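Local coordinates for putative cytoplasmic protein (Salmonella enterica subsp. enterica serovar Typhimurium, PDB 4J32) that probably cleaves peptidoglycan as the type VI secretion amidase effector Tae4, a papain-like NlpC/P60 cysteine peptidase bound here to its immunity protein Tai4, at residues A[52-64]-A[86-98]. Sequence-based numbering, arbitrary orientation.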
# COMPACT_ATOMS: atom_id res chain seq x y z
N TYR A 52 14.73 5.50 -6.68
CA TYR A 52 15.39 4.52 -5.81
C TYR A 52 16.15 5.19 -4.68
O TYR A 52 16.26 4.61 -3.60
CB TYR A 52 16.39 3.66 -6.58
CG TYR A 52 15.75 2.85 -7.68
CD1 TYR A 52 15.32 1.55 -7.44
CD2 TYR A 52 15.60 3.39 -8.96
CE1 TYR A 52 14.72 0.80 -8.46
CE2 TYR A 52 15.00 2.64 -9.99
CZ TYR A 52 14.57 1.34 -9.71
OH TYR A 52 14.00 0.59 -10.72
N PHE A 53 16.72 6.36 -4.94
CA PHE A 53 17.42 7.09 -3.88
C PHE A 53 16.59 8.31 -3.54
O PHE A 53 16.19 9.04 -4.46
CB PHE A 53 18.79 7.59 -4.34
CG PHE A 53 19.74 6.50 -4.81
CD1 PHE A 53 19.59 5.18 -4.39
CD2 PHE A 53 20.82 6.85 -5.63
CE1 PHE A 53 20.48 4.18 -4.81
CE2 PHE A 53 21.72 5.86 -6.06
CZ PHE A 53 21.55 4.53 -5.66
N GLN A 54 16.34 8.51 -2.25
CA GLN A 54 15.60 9.67 -1.76
C GLN A 54 16.36 10.43 -0.67
O GLN A 54 16.06 11.60 -0.40
CB GLN A 54 14.22 9.22 -1.21
CG GLN A 54 13.30 8.61 -2.27
CD GLN A 54 12.77 9.67 -3.26
OE1 GLN A 54 11.77 10.29 -3.01
NE2 GLN A 54 13.49 9.88 -4.35
N ASN A 55 17.31 9.76 -0.02
CA ASN A 55 18.14 10.39 1.02
C ASN A 55 19.46 10.86 0.41
O ASN A 55 20.34 10.04 0.12
CB ASN A 55 18.41 9.45 2.20
CG ASN A 55 19.12 10.16 3.36
OD1 ASN A 55 19.49 11.34 3.24
ND2 ASN A 55 19.29 9.47 4.49
N ALA A 56 19.57 12.16 0.19
CA ALA A 56 20.77 12.72 -0.48
C ALA A 56 22.00 12.81 0.42
O ALA A 56 23.12 13.01 -0.08
CB ALA A 56 20.45 14.08 -1.11
N CYS A 57 21.81 12.62 1.73
CA CYS A 57 22.88 12.74 2.72
C CYS A 57 24.22 12.09 2.27
O CYS A 57 25.22 12.80 2.12
CB CYS A 57 22.42 12.26 4.10
SG CYS A 57 23.81 11.92 5.22
N PRO A 58 24.25 10.75 2.02
CA PRO A 58 25.54 10.16 1.67
C PRO A 58 26.05 10.54 0.28
O PRO A 58 27.27 10.53 0.03
CB PRO A 58 25.29 8.65 1.76
CG PRO A 58 23.83 8.49 1.51
CD PRO A 58 23.19 9.72 2.13
N ILE A 59 25.13 10.90 -0.61
CA ILE A 59 25.50 11.30 -1.96
C ILE A 59 26.18 12.67 -1.90
O ILE A 59 27.17 12.91 -2.60
CB ILE A 59 24.27 11.30 -2.90
CG1 ILE A 59 23.64 9.89 -2.92
CG2 ILE A 59 24.69 11.76 -4.35
CD1 ILE A 59 22.27 9.77 -3.66
N ARG A 60 25.66 13.57 -1.05
CA ARG A 60 26.33 14.87 -0.92
C ARG A 60 27.74 14.73 -0.33
O ARG A 60 28.67 15.37 -0.80
CB ARG A 60 25.52 15.86 -0.08
CG ARG A 60 24.09 16.18 -0.60
CD ARG A 60 23.47 17.26 0.29
NE ARG A 60 22.10 17.56 -0.11
CZ ARG A 60 21.02 17.22 0.59
NH1 ARG A 60 21.13 16.57 1.76
NH2 ARG A 60 19.82 17.51 0.12
N MET A 61 27.89 13.89 0.69
CA MET A 61 29.20 13.63 1.29
C MET A 61 30.16 12.99 0.27
O MET A 61 31.35 13.33 0.21
CB MET A 61 29.05 12.79 2.55
CG MET A 61 28.56 13.59 3.77
SD MET A 61 29.58 15.04 4.14
CE MET A 61 31.18 14.26 4.46
N SER A 62 29.63 12.09 -0.56
CA SER A 62 30.44 11.51 -1.63
C SER A 62 30.93 12.59 -2.62
O SER A 62 32.09 12.60 -3.03
CB SER A 62 29.65 10.43 -2.38
OG SER A 62 29.36 9.34 -1.52
N TYR A 63 30.02 13.48 -2.99
CA TYR A 63 30.38 14.60 -3.86
C TYR A 63 31.54 15.42 -3.25
O TYR A 63 32.51 15.72 -3.93
CB TYR A 63 29.15 15.47 -4.13
CG TYR A 63 29.39 16.63 -5.07
CD1 TYR A 63 29.17 16.49 -6.45
CD2 TYR A 63 29.81 17.88 -4.59
CE1 TYR A 63 29.37 17.56 -7.32
CE2 TYR A 63 30.02 18.97 -5.46
CZ TYR A 63 29.80 18.80 -6.81
OH TYR A 63 29.98 19.84 -7.70
N VAL A 64 31.43 15.76 -1.96
CA VAL A 64 32.49 16.48 -1.25
C VAL A 64 33.85 15.77 -1.39
O VAL A 64 34.86 16.38 -1.75
CB VAL A 64 32.13 16.65 0.26
CG1 VAL A 64 33.36 17.10 1.11
CG2 VAL A 64 30.94 17.62 0.42
N ASN A 86 32.12 9.90 -13.86
CA ASN A 86 32.74 8.57 -13.71
C ASN A 86 33.41 8.35 -12.34
O ASN A 86 34.21 7.42 -12.17
CB ASN A 86 33.73 8.27 -14.86
CG ASN A 86 33.07 8.38 -16.21
OD1 ASN A 86 31.95 7.92 -16.40
ND2 ASN A 86 33.75 9.02 -17.14
N LYS A 87 33.08 9.21 -11.38
CA LYS A 87 33.47 9.01 -9.98
C LYS A 87 32.32 8.33 -9.23
O LYS A 87 31.22 8.22 -9.74
CB LYS A 87 33.86 10.35 -9.33
CG LYS A 87 35.00 11.07 -10.10
CD LYS A 87 35.45 12.35 -9.39
CE LYS A 87 36.40 13.15 -10.30
NZ LYS A 87 36.57 14.52 -9.72
N PHE A 88 32.59 7.90 -7.99
CA PHE A 88 31.66 7.00 -7.30
C PHE A 88 31.02 7.60 -6.08
O PHE A 88 31.67 8.36 -5.33
CB PHE A 88 32.36 5.68 -6.95
CG PHE A 88 33.04 5.05 -8.14
CD1 PHE A 88 32.30 4.32 -9.07
CD2 PHE A 88 34.41 5.25 -8.36
CE1 PHE A 88 32.93 3.77 -10.20
CE2 PHE A 88 35.04 4.70 -9.47
CZ PHE A 88 34.30 3.97 -10.40
N TYR A 89 29.75 7.24 -5.87
CA TYR A 89 28.88 7.87 -4.89
C TYR A 89 28.21 6.82 -4.04
O TYR A 89 27.41 6.02 -4.55
CB TYR A 89 27.84 8.75 -5.61
CG TYR A 89 28.48 9.92 -6.32
CD1 TYR A 89 28.55 11.17 -5.71
CD2 TYR A 89 29.08 9.76 -7.58
CE1 TYR A 89 29.19 12.24 -6.33
CE2 TYR A 89 29.72 10.83 -8.22
CZ TYR A 89 29.76 12.06 -7.58
OH TYR A 89 30.39 13.11 -8.18
N ILE A 90 28.55 6.82 -2.75
CA ILE A 90 27.94 5.94 -1.76
C ILE A 90 26.53 6.44 -1.45
O ILE A 90 26.31 7.64 -1.30
CB ILE A 90 28.85 5.88 -0.49
CG1 ILE A 90 30.11 5.05 -0.79
CG2 ILE A 90 28.06 5.37 0.77
CD1 ILE A 90 31.19 5.12 0.36
N TYR A 91 25.57 5.52 -1.36
CA TYR A 91 24.17 5.92 -1.26
C TYR A 91 23.47 5.51 0.04
O TYR A 91 22.28 5.82 0.24
CB TYR A 91 23.38 5.49 -2.51
CG TYR A 91 23.40 4.00 -2.83
CD1 TYR A 91 22.51 3.13 -2.22
CD2 TYR A 91 24.32 3.47 -3.75
CE1 TYR A 91 22.50 1.76 -2.52
CE2 TYR A 91 24.31 2.10 -4.06
CZ TYR A 91 23.38 1.26 -3.46
OH TYR A 91 23.36 -0.09 -3.72
N ARG A 92 24.19 4.81 0.91
CA ARG A 92 23.70 4.46 2.25
C ARG A 92 24.43 5.26 3.33
O ARG A 92 25.67 5.36 3.33
CB ARG A 92 23.85 2.96 2.52
CG ARG A 92 22.97 2.11 1.61
CD ARG A 92 23.13 0.60 1.90
NE ARG A 92 22.04 -0.13 1.26
CZ ARG A 92 22.17 -1.07 0.32
NH1 ARG A 92 23.37 -1.47 -0.09
NH2 ARG A 92 21.07 -1.64 -0.20
N VAL A 93 23.65 5.80 4.26
CA VAL A 93 24.19 6.52 5.41
C VAL A 93 25.15 5.65 6.21
O VAL A 93 26.26 6.08 6.52
CB VAL A 93 23.06 7.05 6.32
CG1 VAL A 93 23.68 7.70 7.60
CG2 VAL A 93 22.23 8.09 5.53
N ASN A 94 24.74 4.42 6.52
CA ASN A 94 25.56 3.53 7.33
C ASN A 94 26.92 3.28 6.64
O ASN A 94 27.96 3.18 7.30
CB ASN A 94 24.83 2.21 7.60
CG ASN A 94 23.91 2.28 8.84
OD1 ASN A 94 24.02 3.21 9.66
ND2 ASN A 94 23.03 1.27 9.00
N ASP A 95 26.88 3.16 5.31
CA ASP A 95 28.10 2.93 4.52
C ASP A 95 29.01 4.15 4.53
O ASP A 95 30.22 4.01 4.68
CB ASP A 95 27.78 2.54 3.06
CG ASP A 95 27.39 1.08 2.91
OD1 ASP A 95 27.51 0.30 3.90
OD2 ASP A 95 26.98 0.70 1.80
N MET A 96 28.42 5.33 4.42
CA MET A 96 29.22 6.55 4.43
C MET A 96 29.90 6.72 5.77
O MET A 96 31.10 7.06 5.84
CB MET A 96 28.38 7.80 4.11
CG MET A 96 29.17 9.12 4.25
SD MET A 96 30.73 9.22 3.31
CE MET A 96 30.19 9.10 1.61
N ILE A 97 29.16 6.44 6.84
CA ILE A 97 29.74 6.49 8.19
C ILE A 97 30.93 5.53 8.31
O ILE A 97 32.01 5.93 8.79
CB ILE A 97 28.66 6.21 9.27
CG1 ILE A 97 27.66 7.36 9.29
CG2 ILE A 97 29.33 6.09 10.67
CD1 ILE A 97 26.41 7.13 10.18
N ASP A 98 30.74 4.29 7.87
CA ASP A 98 31.80 3.29 7.97
C ASP A 98 32.99 3.65 7.10
O ASP A 98 34.15 3.44 7.49
CB ASP A 98 31.27 1.90 7.61
CG ASP A 98 30.40 1.30 8.69
OD1 ASP A 98 30.60 1.60 9.89
OD2 ASP A 98 29.51 0.51 8.33
O HOH W 1 20.56 7.57 -1.06
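Helix 57-64 lies across strand 88-90, the short axes 6.7 Å apart and running at 143°, with Pro58 facing Tyr91 and Ser62 facing Tyr89; helix 93-98 then runs roughly parallel to helix 57-64. Ser62 OG makes the direct polar link. It accepts from Ile90 N at 2.9 Å, a bent bond of 136°, and donates to Pro58 O one turn back. The hydroxyl stands beside its own backbone N, and OG and Ser62 N grip Pro58 O from opposite faces of the carbonyl plane. The Pro58 ring wedges against the turn at Tyr91 and Arg92, CG 3.3 Å from Tyr91 O and CD against Val93 CG2. Phe53 and Tyr91 form an offset stack, centroids 4.5 Å apart and planes at 21°, with Tyr91 CB over the Phe53 face. A water donates to both Asn55 O and Tyr91 O, while Asn55 OD1 accepts from Cys57 N, a capping bond ahead of helix 57-64. Beyond Ser62, the Tyr89 ring presents its edge to Ile59 O, CE1 reaches Tyr63 CA at 3.6 Å, and OH bonds to Asp85. Beside this buried seam, Arg92 NE bonds to Leu44 O, and Val93 N to Glu45, of a neighbouring immunity-protein chain. The arrangement joins the two-stranded antiparallel hairpin and helix 93-103 to helix 57-67, whose first turn holds Cys57, consistent with the cysteine-bearing helix of the papain-like NlpC/P60 fold.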